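Local coordinates for multidrug resistance protein (Vibrio cholerae, PDB 1YC9) that probably forms the outer-membrane exit channel of a multidrug efflux pump, a trimeric member of the outer membrane factor family, at residues Pro95-Leu104 with Tyr295-Phe304; Trp115-Ala124 with Ala271-Gln282. The protein carries 1 engineered substitution. One frame throughout, in Å; residues are numbered along the deposited sequence.

Interaction 1: Pro95-Leu104 with Tyr295-Phe304; sequences PDGWNDYGTL and YQAFGLDHLF. With BOG (octyl beta-D-glucopyranoside), chain B.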
loop_
_atom_site.group_PDB
_atom_site.type_symbol
_atom_site.label_atom_id
_atom_site.label_comp_id
_atom_site.label_asym_id
_atom_site.label_seq_id
_atom_site.Cartn_x
_atom_site.Cartn_y
_atom_site.Cartn_z
ATOM N N PRO A 95 41.080 -31.788 -42.036
ATOM C CA PRO A 95 41.670 -32.982 -41.437
ATOM C C PRO A 95 40.655 -34.110 -41.551
ATOM O O PRO A 95 39.490 -33.845 -41.649
ATOM C CB PRO A 95 41.877 -32.558 -39.970
ATOM C CG PRO A 95 40.979 -31.516 -39.729
ATOM C CD PRO A 95 40.686 -30.784 -41.025
ATOM N N ASP A 96 41.094 -35.341 -41.498
ATOM C CA ASP A 96 40.245 -36.504 -41.693
ATOM C C ASP A 96 39.761 -36.923 -40.321
ATOM O O ASP A 96 40.563 -36.987 -39.369
ATOM C CB ASP A 96 41.039 -37.728 -42.156
ATOM C CG ASP A 96 41.562 -37.631 -43.551
ATOM O OD1 ASP A 96 40.852 -37.110 -44.439
ATOM O OD2 ASP A 96 42.691 -38.109 -43.840
ATOM N N GLY A 97 38.499 -37.301 -40.217
ATOM C CA GLY A 97 38.008 -37.966 -39.020
ATOM C C GLY A 97 37.896 -37.075 -37.795
ATOM O O GLY A 97 37.823 -35.828 -37.878
ATOM N N TRP A 98 37.865 -37.727 -36.643
ATOM C CA TRP A 98 37.620 -37.064 -35.380
ATOM C C TRP A 98 38.979 -36.777 -34.795
ATOM O O TRP A 98 39.815 -37.705 -34.679
ATOM C CB TRP A 98 36.780 -37.911 -34.401
ATOM C CG TRP A 98 35.375 -37.908 -34.837
ATOM C CD1 TRP A 98 34.886 -38.610 -35.881
ATOM C CD2 TRP A 98 34.305 -37.218 -34.268
ATOM N NE1 TRP A 98 33.548 -38.371 -36.001
ATOM C CE2 TRP A 98 33.155 -37.548 -34.998
ATOM C CE3 TRP A 98 34.147 -36.401 -33.163
ATOM C CZ2 TRP A 98 31.942 -36.989 -34.734
ATOM C CZ3 TRP A 98 32.916 -35.876 -32.882
ATOM C CH2 TRP A 98 31.821 -36.198 -33.660
ATOM N N ASN A 99 39.222 -35.517 -34.462
ATOM C CA ASN A 99 40.497 -35.110 -33.849
ATOM C C ASN A 99 40.321 -34.277 -32.622
ATOM O O ASN A 99 39.325 -33.720 -32.419
ATOM C CB ASN A 99 41.349 -34.395 -34.891
ATOM C CG ASN A 99 41.619 -35.263 -36.104
ATOM O OD1 ASN A 99 40.951 -35.139 -37.135
ATOM N ND2 ASN A 99 42.611 -36.146 -35.998
ATOM N N ASP A 100 41.339 -34.252 -31.734
ATOM C CA ASP A 100 41.277 -33.486 -30.536
ATOM C C ASP A 100 41.979 -32.096 -30.735
ATOM O O ASP A 100 42.990 -31.999 -31.429
ATOM C CB ASP A 100 41.964 -34.225 -29.380
ATOM C CG ASP A 100 43.346 -34.616 -29.659
ATOM O OD1 ASP A 100 43.647 -35.284 -30.682
ATOM O OD2 ASP A 100 44.265 -34.344 -28.789
ATOM N N TYR A 101 41.361 -31.110 -30.130
ATOM C CA TYR A 101 41.815 -29.696 -30.193
ATOM C C TYR A 101 41.803 -29.158 -28.823
ATOM O O TYR A 101 40.968 -29.520 -27.979
ATOM C CB TYR A 101 40.838 -28.919 -31.031
ATOM C CG TYR A 101 40.775 -29.354 -32.455
ATOM C CD1 TYR A 101 39.927 -30.375 -32.857
ATOM C CD2 TYR A 101 41.452 -28.674 -33.443
ATOM C CE1 TYR A 101 39.898 -30.781 -34.154
ATOM C CE2 TYR A 101 41.385 -29.032 -34.780
ATOM C CZ TYR A 101 40.591 -30.108 -35.149
ATOM O OH TYR A 101 40.492 -30.457 -36.489
ATOM N N GLY A 102 42.668 -28.174 -28.524
ATOM C CA GLY A 102 42.552 -27.554 -27.256
ATOM C C GLY A 102 42.833 -26.038 -27.409
ATOM O O GLY A 102 43.478 -25.622 -28.405
ATOM N N THR A 103 42.301 -25.306 -26.469
ATOM C CA THR A 103 42.620 -23.878 -26.359
ATOM C C THR A 103 42.787 -23.479 -24.921
ATOM O O THR A 103 42.218 -24.100 -23.964
ATOM C CB THR A 103 41.537 -22.997 -26.982
ATOM O OG1 THR A 103 40.332 -22.987 -26.190
ATOM C CG2 THR A 103 41.138 -23.405 -28.329
ATOM N N LEU A 104 43.582 -22.411 -24.687
ATOM C CA LEU A 104 43.682 -21.895 -23.348
ATOM C C LEU A 104 44.109 -20.422 -23.584
ATOM O O LEU A 104 45.138 -20.221 -24.196
ATOM C CB LEU A 104 44.797 -22.638 -22.589
ATOM C CG LEU A 104 45.255 -22.025 -21.284
ATOM C CD1 LEU A 104 44.076 -22.000 -20.261
ATOM C CD2 LEU A 104 46.449 -22.794 -20.723
ATOM N N TYR A 295 46.989 -20.136 -26.351
ATOM C CA TYR A 295 47.401 -21.265 -27.102
ATOM C C TYR A 295 46.147 -21.960 -27.720
ATOM O O TYR A 295 45.094 -21.969 -27.102
ATOM C CB TYR A 295 47.925 -22.309 -26.159
ATOM C CG TYR A 295 49.071 -21.764 -25.273
ATOM C CD1 TYR A 295 48.786 -21.247 -24.022
ATOM C CD2 TYR A 295 50.365 -21.819 -25.708
ATOM C CE1 TYR A 295 49.799 -20.798 -23.196
ATOM C CE2 TYR A 295 51.411 -21.389 -24.867
ATOM C CZ TYR A 295 51.093 -20.900 -23.637
ATOM O OH TYR A 295 52.047 -20.457 -22.768
ATOM N N GLN A 296 46.334 -22.399 -28.930
ATOM C CA GLN A 296 45.331 -23.181 -29.688
ATOM C C GLN A 296 46.103 -24.228 -30.444
ATOM O O GLN A 296 47.089 -23.963 -31.135
ATOM C CB GLN A 296 44.543 -22.253 -30.622
ATOM C CG GLN A 296 43.727 -21.206 -29.930
ATOM C CD GLN A 296 43.170 -20.166 -30.883
ATOM O OE1 GLN A 296 43.710 -19.973 -31.964
ATOM N NE2 GLN A 296 42.072 -19.560 -30.506
ATOM N N ALA A 297 45.629 -25.504 -30.395
ATOM C CA ALA A 297 46.287 -26.554 -31.082
ATOM C C ALA A 297 45.371 -27.711 -31.513
ATOM O O ALA A 297 44.424 -27.997 -30.814
ATOM C CB ALA A 297 47.457 -27.109 -30.217
ATOM N N PHE A 298 45.701 -28.228 -32.676
ATOM C CA PHE A 298 45.283 -29.559 -33.155
ATOM C C PHE A 298 46.193 -30.492 -32.387
ATOM O O PHE A 298 47.413 -30.473 -32.595
ATOM C CB PHE A 298 45.548 -29.602 -34.646
ATOM C CG PHE A 298 45.213 -30.911 -35.284
ATOM C CD1 PHE A 298 43.986 -31.089 -35.915
ATOM C CD2 PHE A 298 46.121 -31.937 -35.284
ATOM C CE1 PHE A 298 43.687 -32.276 -36.518
ATOM C CE2 PHE A 298 45.780 -33.172 -35.906
ATOM C CZ PHE A 298 44.581 -33.290 -36.512
ATOM N N GLY A 299 45.630 -31.257 -31.473
ATOM C CA GLY A 299 46.348 -32.185 -30.634
ATOM C C GLY A 299 46.585 -31.559 -29.282
ATOM O O GLY A 299 47.413 -30.652 -29.164
ATOM N N LEU A 300 45.881 -32.005 -28.260
ATOM C CA LEU A 300 46.038 -31.454 -26.920
ATOM C C LEU A 300 47.452 -31.539 -26.392
ATOM O O LEU A 300 47.890 -30.633 -25.653
ATOM C CB LEU A 300 45.157 -32.189 -25.917
ATOM C CG LEU A 300 43.680 -31.936 -26.054
ATOM C CD1 LEU A 300 43.035 -32.866 -25.000
ATOM C CD2 LEU A 300 43.370 -30.475 -25.775
ATOM N N ASP A 301 48.170 -32.586 -26.805
ATOM C CA ASP A 301 49.587 -32.745 -26.400
ATOM C C ASP A 301 50.499 -31.745 -27.113
ATOM O O ASP A 301 51.691 -31.662 -26.839
ATOM C CB ASP A 301 50.108 -34.150 -26.609
ATOM C CG ASP A 301 49.848 -34.680 -27.966
ATOM O OD1 ASP A 301 48.854 -34.306 -28.627
ATOM O OD2 ASP A 301 50.578 -35.550 -28.481
ATOM N N HIS A 302 49.946 -30.993 -28.049
ATOM C CA HIS A 302 50.692 -29.943 -28.732
ATOM C C HIS A 302 50.301 -28.518 -28.352
ATOM O O HIS A 302 50.757 -27.558 -29.046
ATOM C CB HIS A 302 50.529 -30.143 -30.233
ATOM C CG HIS A 302 51.194 -31.382 -30.745
ATOM N ND1 HIS A 302 52.563 -31.502 -30.864
ATOM C CD2 HIS A 302 50.669 -32.557 -31.186
ATOM C CE1 HIS A 302 52.851 -32.708 -31.338
ATOM N NE2 HIS A 302 51.717 -33.366 -31.540
ATOM N N LEU A 303 49.498 -28.377 -27.307
ATOM C CA LEU A 303 48.870 -27.104 -26.941
ATOM C C LEU A 303 49.925 -26.005 -26.747
ATOM O O LEU A 303 49.766 -24.875 -27.204
ATOM C CB LEU A 303 48.054 -27.251 -25.685
ATOM C CG LEU A 303 47.260 -26.043 -25.259
ATOM C CD1 LEU A 303 46.274 -25.606 -26.380
ATOM C CD2 LEU A 303 46.560 -26.330 -23.953
ATOM N N PHE A 304 51.048 -26.415 -26.157
ATOM C CA PHE A 304 52.107 -25.486 -25.823
ATOM C C PHE A 304 53.307 -25.407 -26.758
ATOM O O PHE A 304 54.241 -24.624 -26.458
ATOM C CB PHE A 304 52.560 -25.749 -24.387
ATOM C CG PHE A 304 51.469 -25.698 -23.393
ATOM C CD1 PHE A 304 51.157 -26.827 -22.639
ATOM C CD2 PHE A 304 50.744 -24.553 -23.166
ATOM C CE1 PHE A 304 50.121 -26.803 -21.694
ATOM C CE2 PHE A 304 49.705 -24.519 -22.212
ATOM C CZ PHE A 304 49.406 -25.630 -21.460
HETATM C C1 BOG B . 54.012 -18.290 -25.585
HETATM O O1 BOG B . 53.078 -17.479 -25.003
HETATM C C2 BOG B . 55.474 -17.755 -25.490
HETATM O O2 BOG B . 55.569 -16.314 -25.381
HETATM C C3 BOG B . 56.342 -18.463 -26.473
HETATM O O3 BOG B . 57.699 -18.136 -26.386
HETATM C C4 BOG B . 55.938 -19.679 -27.282
HETATM O O4 BOG B . 56.541 -19.933 -28.539
HETATM C C5 BOG B . 54.425 -19.928 -27.334
HETATM O O5 BOG B . 53.573 -19.260 -26.518
HETATM C C6 BOG B . 53.929 -21.294 -27.839
HETATM O O6 BOG B . 54.453 -22.152 -26.764
HETATM C "C1'" BOG B . 51.675 -17.594 -25.222
HETATM C "C2'" BOG B . 50.926 -17.332 -23.965
HETATM C "C3'" BOG B . 51.384 -16.086 -23.205
HETATM C "C4'" BOG B . 50.486 -15.783 -22.034
HETATM C "C5'" BOG B . 50.947 -14.542 -21.318
HETATM C "C6'" BOG B . 49.921 -13.990 -20.325
HETATM C "C7'" BOG B . 50.028 -14.586 -18.934
HETATM C "C8'" BOG B . 49.161 -13.798 -17.954
#

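Interaction 2: Trp115-Ala124 with Ala271-Gln282; sequences WGKNRAAVVA and AAAQQVGIAQAQ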
loop_
_atom_site.group_PDB
_atom_site.type_symbol
_atom_site.label_atom_id
_atom_site.label_comp_id
_atom_site.label_asym_id
_atom_site.label_seq_id
_atom_site.Cartn_x
_atom_site.Cartn_y
_atom_site.Cartn_z
ATOM N N TRP A 115 30.660 8.494 -26.120
ATOM C CA TRP A 115 29.541 9.400 -25.929
ATOM C C TRP A 115 29.098 9.572 -24.486
ATOM O O TRP A 115 28.113 10.263 -24.195
ATOM C CB TRP A 115 28.368 8.950 -26.821
ATOM C CG TRP A 115 28.866 8.545 -28.063
ATOM C CD1 TRP A 115 29.100 7.259 -28.473
ATOM C CD2 TRP A 115 29.316 9.388 -29.113
ATOM N NE1 TRP A 115 29.695 7.267 -29.707
ATOM C CE2 TRP A 115 29.809 8.565 -30.128
ATOM C CE3 TRP A 115 29.318 10.764 -29.309
ATOM C CZ2 TRP A 115 30.304 9.064 -31.314
ATOM C CZ3 TRP A 115 29.817 11.262 -30.480
ATOM C CH2 TRP A 115 30.283 10.419 -31.479
ATOM N N GLY A 116 29.788 8.913 -23.554
ATOM C CA GLY A 116 29.454 9.087 -22.173
ATOM C C GLY A 116 28.292 8.271 -21.641
ATOM O O GLY A 116 27.860 8.532 -20.558
ATOM N N LYS A 117 27.781 7.341 -22.436
ATOM C CA LYS A 117 26.726 6.421 -22.008
ATOM C C LYS A 117 27.042 5.719 -20.696
ATOM O O LYS A 117 26.190 5.624 -19.802
ATOM C CB LYS A 117 26.534 5.379 -23.100
ATOM C CG LYS A 117 25.379 4.547 -22.942
ATOM C CD LYS A 117 25.198 3.671 -24.168
ATOM C CE LYS A 117 26.192 2.558 -24.273
ATOM N NZ LYS A 117 25.958 1.865 -25.534
ATOM N N ASN A 118 28.245 5.155 -20.617
ATOM C CA ASN A 118 28.582 4.330 -19.463
ATOM C C ASN A 118 28.855 5.216 -18.251
ATOM O O ASN A 118 28.467 4.911 -17.140
ATOM C CB ASN A 118 29.773 3.415 -19.771
ATOM C CG ASN A 118 29.482 2.409 -20.857
ATOM O OD1 ASN A 118 28.324 2.193 -21.197
ATOM N ND2 ASN A 118 30.532 1.730 -21.363
ATOM N N ARG A 119 29.507 6.341 -18.459
ATOM C CA ARG A 119 29.627 7.272 -17.386
ATOM C C ARG A 119 28.245 7.663 -16.848
ATOM O O ARG A 119 28.035 7.732 -15.652
ATOM C CB ARG A 119 30.357 8.516 -17.858
ATOM C CG ARG A 119 30.567 9.472 -16.714
ATOM C CD ARG A 119 31.453 10.639 -17.087
ATOM N NE ARG A 119 30.781 11.450 -18.084
ATOM C CZ ARG A 119 31.269 12.580 -18.576
ATOM N NH1 ARG A 119 32.429 13.042 -18.147
ATOM N NH2 ARG A 119 30.585 13.247 -19.492
ATOM N N ALA A 120 27.264 7.929 -17.742
ATOM C CA ALA A 120 25.954 8.323 -17.283
ATOM C C ALA A 120 25.303 7.227 -16.467
ATOM O O ALA A 120 24.572 7.481 -15.509
ATOM C CB ALA A 120 25.029 8.691 -18.529
ATOM N N ALA A 121 25.605 6.000 -16.821
ATOM C CA ALA A 121 25.091 4.837 -16.099
ATOM C C ALA A 121 25.623 4.839 -14.690
ATOM O O ALA A 121 24.879 4.615 -13.730
ATOM C CB ALA A 121 25.461 3.583 -16.795
ATOM N N VAL A 122 26.905 5.154 -14.552
ATOM C CA VAL A 122 27.458 5.197 -13.206
ATOM C C VAL A 122 26.945 6.381 -12.419
ATOM O O VAL A 122 26.614 6.208 -11.263
ATOM C CB VAL A 122 28.991 5.140 -13.224
ATOM C CG1 VAL A 122 29.556 5.249 -11.825
ATOM C CG2 VAL A 122 29.394 3.908 -13.910
ATOM N N VAL A 123 26.789 7.542 -13.037
ATOM C CA VAL A 123 26.165 8.668 -12.361
ATOM C C VAL A 123 24.735 8.397 -11.875
ATOM O O VAL A 123 24.360 8.772 -10.770
ATOM C CB VAL A 123 26.177 9.933 -13.217
ATOM C CG1 VAL A 123 25.447 11.038 -12.508
ATOM C CG2 VAL A 123 27.640 10.352 -13.471
ATOM N N ALA A 124 23.987 7.680 -12.694
ATOM C CA ALA A 124 22.653 7.265 -12.335
ATOM C C ALA A 124 22.690 6.342 -11.138
ATOM O O ALA A 124 21.957 6.538 -10.194
ATOM C CB ALA A 124 21.975 6.584 -13.527
ATOM N N ALA A 271 19.096 10.743 -11.451
ATOM C CA ALA A 271 19.354 9.425 -11.991
ATOM C C ALA A 271 18.552 9.226 -13.279
ATOM O O ALA A 271 19.116 8.838 -14.316
ATOM C CB ALA A 271 18.973 8.381 -10.976
ATOM N N ALA A 272 17.276 9.616 -13.220
ATOM C CA ALA A 272 16.393 9.573 -14.420
ATOM C C ALA A 272 16.888 10.432 -15.567
ATOM O O ALA A 272 16.813 10.014 -16.711
ATOM C CB ALA A 272 14.937 9.923 -14.052
ATOM N N ALA A 273 17.380 11.641 -15.286
ATOM C CA ALA A 273 17.946 12.516 -16.272
ATOM C C ALA A 273 19.113 11.845 -16.978
ATOM O O ALA A 273 19.243 11.900 -18.181
ATOM C CB ALA A 273 18.413 13.860 -15.598
ATOM N N GLN A 274 19.982 11.201 -16.205
ATOM C CA GLN A 274 21.137 10.485 -16.742
ATOM C C GLN A 274 20.682 9.345 -17.650
ATOM O O GLN A 274 21.326 9.068 -18.667
ATOM C CB GLN A 274 21.979 9.876 -15.611
ATOM C CG GLN A 274 22.772 10.908 -14.712
ATOM C CD GLN A 274 23.675 11.824 -15.504
ATOM O OE1 GLN A 274 23.732 13.022 -15.259
ATOM N NE2 GLN A 274 24.394 11.267 -16.426
ATOM N N GLN A 275 19.614 8.659 -17.249
ATOM C CA GLN A 275 19.051 7.573 -18.047
ATOM C C GLN A 275 18.492 8.068 -19.404
ATOM O O GLN A 275 18.501 7.311 -20.385
ATOM C CB GLN A 275 18.039 6.756 -17.247
ATOM C CG GLN A 275 18.685 6.053 -16.076
ATOM C CD GLN A 275 17.737 5.474 -15.042
ATOM O OE1 GLN A 275 18.163 4.631 -14.241
ATOM N NE2 GLN A 275 16.504 5.945 -14.996
ATOM N N VAL A 276 18.037 9.308 -19.462
ATOM C CA VAL A 276 17.635 9.927 -20.709
ATOM C C VAL A 276 18.886 10.057 -21.554
ATOM O O VAL A 276 18.872 9.781 -22.762
ATOM C CB VAL A 276 16.907 11.298 -20.512
ATOM C CG1 VAL A 276 16.729 12.022 -21.814
ATOM C CG2 VAL A 276 15.597 11.109 -19.822
ATOM N N GLY A 277 19.996 10.500 -20.929
ATOM C CA GLY A 277 21.231 10.563 -21.653
ATOM C C GLY A 277 21.703 9.232 -22.219
ATOM O O GLY A 277 22.208 9.200 -23.326
ATOM N N ILE A 278 21.606 8.173 -21.441
ATOM C CA ILE A 278 21.965 6.854 -21.886
ATOM C C ILE A 278 21.158 6.532 -23.140
ATOM O O ILE A 278 21.697 5.984 -24.111
ATOM C CB ILE A 278 21.670 5.817 -20.815
ATOM C CG1 ILE A 278 22.656 5.966 -19.595
ATOM C CG2 ILE A 278 21.775 4.406 -21.348
ATOM C CD1 ILE A 278 22.219 5.182 -18.400
ATOM N N ALA A 279 19.849 6.779 -23.077
ATOM C CA ALA A 279 18.961 6.401 -24.192
ATOM C C ALA A 279 19.318 7.177 -25.460
ATOM O O ALA A 279 19.297 6.649 -26.587
ATOM C CB ALA A 279 17.484 6.630 -23.844
ATOM N N GLN A 280 19.644 8.438 -25.281
ATOM C CA GLN A 280 20.147 9.229 -26.390
ATOM C C GLN A 280 21.456 8.676 -26.975
ATOM O O GLN A 280 21.610 8.612 -28.194
ATOM C CB GLN A 280 20.351 10.697 -25.971
ATOM C CG GLN A 280 19.047 11.491 -25.772
ATOM C CD GLN A 280 19.272 12.877 -25.100
ATOM O OE1 GLN A 280 20.356 13.155 -24.571
ATOM N NE2 GLN A 280 18.224 13.686 -25.059
ATOM N N ALA A 281 22.386 8.254 -26.095
ATOM C CA ALA A 281 23.677 7.790 -26.522
ATOM C C ALA A 281 23.630 6.451 -27.241
ATOM O O ALA A 281 24.536 6.124 -27.990
ATOM C CB ALA A 281 24.613 7.708 -25.327
ATOM N N GLN A 282 22.556 5.708 -27.044
ATOM C CA GLN A 282 22.358 4.442 -27.732
ATOM C C GLN A 282 22.170 4.578 -29.240
ATOM O O GLN A 282 22.344 3.624 -29.971
ATOM C CB GLN A 282 21.185 3.664 -27.103
ATOM C CG GLN A 282 21.558 3.037 -25.778
ATOM C CD GLN A 282 20.394 2.350 -25.098
ATOM O OE1 GLN A 282 19.197 2.612 -25.415
ATOM N NE2 GLN A 282 20.717 1.470 -24.173
#

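Interaction 1: Pro95-Leu104 with Tyr295-Phe304
At one end of the outer-membrane beta barrel, strand 98-111 pairs antiparallel with strand 286-298, and Tyr101 and Phe298 lie opposite in a non-hydrogen-bonded pair. Next to it, Gly102 and Ala297 exchange two backbone bonds, Gly102 N to Ala297 O and Ala297 N to Gly102 O; Leu104 and Tyr295 do the same. Phe298, its CG anti to the backbone N (chi1 178°), turns a ring edge to the face of Tyr101 in an offset edge-to-face pair. The planes stand at 89°. Phe298 CD1 comes 3.5 Å from Tyr101 CE2. Pro95 CB lies 3.9 Å from Phe298 CE1.

Past Phe298 the chain turns at Gly299, whose N binds Asp100 O at 2.7 Å. Asp100 also reaches over with its carboxylate: OD2 accepts Leu300 N at 2.9 Å, nearly straight at the hydrogen (169°) but from above the carboxylate plane. Leu300 CD2 then packs tightly on Gly102 CA, 3.4 Å away, where glycine leaves room for it. Leu104 CD2 meets the edge of Phe304 at CE2 (4.0 Å). Tyr89 of the second subunit packs on Phe298, and an octyl glucoside touches Tyr295 CE2. Such antiparallel pairing, continued across subunits, is characteristic of the trimeric outer membrane factor barrel.

Interaction 2: Trp115-Ala124 with Ala271-Gln282
Ile278 and Gln274 are the two larger side chains that helix 271-281 sends into the first turns of helix 117-183. Ile278 lies against the backbone there: CG1 is 3.6 Å from Lys117 O, and CD1, at the end of an extended chain, touches Ala121 CA at 3.7 Å. Its CG1 also meets Ala120 CB at 3.8 Å. The other branch, CG2, faces Lys117 CG, the two side chains crossing at about a right angle.

Gln274 CG comes within 3.5 Å of Val123 CG1, and the bend at chi2 (-55°) lays CD along the same methyl. At the two ends alanines make the contact. Ala281 CB rests on Lys117 CB at 3.8 Å, while Ala271 CB approaches Ala124 O at 3.6 Å. The axes of 117-124 and 271-281 run nearly antiparallel, at 163°, with a closest approach of 8.3 Å.

Further out, Lys117 carries its aliphatic chain across this surface, bends at chi3 (73°) and delivers NZ to a salt bridge with Asp286. Trp115 NE1 bonds to Pro285 O, tying the approach to helix 117-183 to the chain just beyond helix 260-281. The reverse side of helix 260-281 is covered by Tyr338 and Leu331 of helix 326-391.

No hydrogen bond crosses between the two segments themselves, so van der Waals contact of alanines, Ile278 and aliphatic stems joins them, with the lysine's charge paired to Asp286, just past the end of 271-282.

How the interactions relate
The two contacts join the same two chain runs at different levels of the molecule. Strand 98-111 leads into helix 117-183, and helix 260-281 leads into strand 286-298, so the partners in interaction 1 and interaction 2 are continuations of one another, and interaction 2 is nested within the loop that interaction 1 closes. Their centres are 45 Å apart and their nearest atoms about 26 Å, without touching. Antiparallel neighbours in the barrel thus remain neighbours in the helical part, where pairing by backbone bonds gives way to side-chain packing. The bound detergent and other subunits reach interaction 1, whereas no other chain touches the segments of interaction 2.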